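Side-chain contact in acetone carboxylase alpha subunit (Xanthobacter autotrophicus Py2, PDB 5M45), which forms the alpha subunit of acetone carboxylase and contains a hydantoinase B/oxoprolinase family region: residues 204-207 and 211-214. Sequence-based numbering, arbitrary orientation.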
# COMPACT_ATOMS: atom_id res chain seq x y z
N ARG A 204 5.38 -5.70 11.71
CA ARG A 204 6.70 -5.34 11.16
C ARG A 204 7.65 -4.91 12.28
O ARG A 204 7.28 -4.14 13.16
CB ARG A 204 6.52 -4.24 10.13
CG ARG A 204 7.83 -3.72 9.49
CD ARG A 204 7.57 -2.79 8.32
NE ARG A 204 8.82 -2.22 7.84
CZ ARG A 204 8.93 -1.42 6.76
NH1 ARG A 204 7.87 -1.11 6.02
NH2 ARG A 204 10.11 -0.93 6.42
N LYS A 205 8.90 -5.38 12.24
CA LYS A 205 9.92 -4.82 13.13
C LYS A 205 10.41 -3.49 12.52
O LYS A 205 11.10 -3.49 11.50
CB LYS A 205 11.11 -5.79 13.37
CG LYS A 205 12.05 -5.30 14.49
CD LYS A 205 13.29 -6.14 14.74
CE LYS A 205 12.90 -7.57 15.08
NZ LYS A 205 14.02 -8.36 15.65
N VAL A 206 10.04 -2.38 13.15
CA VAL A 206 10.32 -1.03 12.65
C VAL A 206 11.45 -0.31 13.42
O VAL A 206 11.83 0.82 13.04
CB VAL A 206 9.07 -0.14 12.65
CG1 VAL A 206 8.01 -0.74 11.70
CG2 VAL A 206 8.50 0.11 14.06
N GLY A 207 12.01 -0.96 14.43
CA GLY A 207 13.12 -0.42 15.19
C GLY A 207 13.79 -1.44 16.08
O GLY A 207 13.24 -2.52 16.39
N THR A 211 15.32 2.57 18.69
CA THR A 211 15.55 3.55 17.62
C THR A 211 14.82 3.10 16.35
O THR A 211 15.04 1.96 15.89
CB THR A 211 17.05 3.69 17.31
OG1 THR A 211 17.75 3.96 18.52
CG2 THR A 211 17.31 4.85 16.34
N LEU A 212 13.98 3.98 15.79
CA LEU A 212 13.26 3.66 14.55
C LEU A 212 14.17 3.59 13.30
O LEU A 212 15.09 4.41 13.14
CB LEU A 212 12.11 4.66 14.33
CG LEU A 212 10.98 4.57 15.37
CD1 LEU A 212 10.06 5.74 15.20
CD2 LEU A 212 10.16 3.31 15.25
N PHE A 213 13.92 2.64 12.44
CA PHE A 213 14.73 2.47 11.22
C PHE A 213 14.34 3.53 10.17
O PHE A 213 13.15 3.77 9.93
CB PHE A 213 14.53 1.08 10.57
CG PHE A 213 14.86 -0.11 11.45
CD1 PHE A 213 16.00 -0.14 12.23
CD2 PHE A 213 14.06 -1.25 11.41
CE1 PHE A 213 16.32 -1.28 13.00
CE2 PHE A 213 14.38 -2.38 12.18
CZ PHE A 213 15.51 -2.38 12.98
N ARG A 214 15.34 4.09 9.50
CA ARG A 214 15.11 5.16 8.53
C ARG A 214 14.30 4.69 7.29
O ARG A 214 13.49 5.47 6.76
CB ARG A 214 16.43 5.77 8.07
CG ARG A 214 16.28 7.12 7.41
CD ARG A 214 17.52 7.63 6.72
NE ARG A 214 18.75 7.58 7.51
CZ ARG A 214 19.20 8.51 8.34
NH1 ARG A 214 20.38 8.33 8.95
NH2 ARG A 214 18.49 9.60 8.62
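A short antiparallel beta hairpin joins 204-207 to 211-214, its second arm being the outermost strand, within this chain, of an antiparallel sheet, with Gly207 and Leu212 forming a non-hydrogen-bonded pair. Their CA atoms lie 4.1 Å apart. One nearly straight hydrogen bond ties the two segments: Phe213 N donates to Val206 O over 2.8 Å, with 175° at the hydrogen. Beside this bond, Val206 and Leu212 lie side by side and point the same way, and Val206 CG2 meets Leu212 CD2 at 3.8 Å. Both side chains also touch Ile138 on the inner neighbouring strand, where Val206 and Gly207 together form a classic beta bulge, and Leu212 packs on against helix 227-255. Phe213, the N-cap residue of helix 214-222, sends its ring back over the first strand: with CG anti to the carbonyl carbon (chi1 -59°), one face of the ring covers Gly207, with Gly207 N and CA over it. At the ring edge, Phe213 CE2 comes within 3.5 Å of Lys205 O, while Lys205 NZ instead forms a salt bridge with Asp137. Asn130 of the second subunit hydrogen-bonds to Leu212 O and Arg214 N, which places the hairpin at a subunit interface. The ring contact is a CH-pi interaction, Gly207 CA standing 3.7 Å from the Phe213 ring centroid and only 8° off the ring normal.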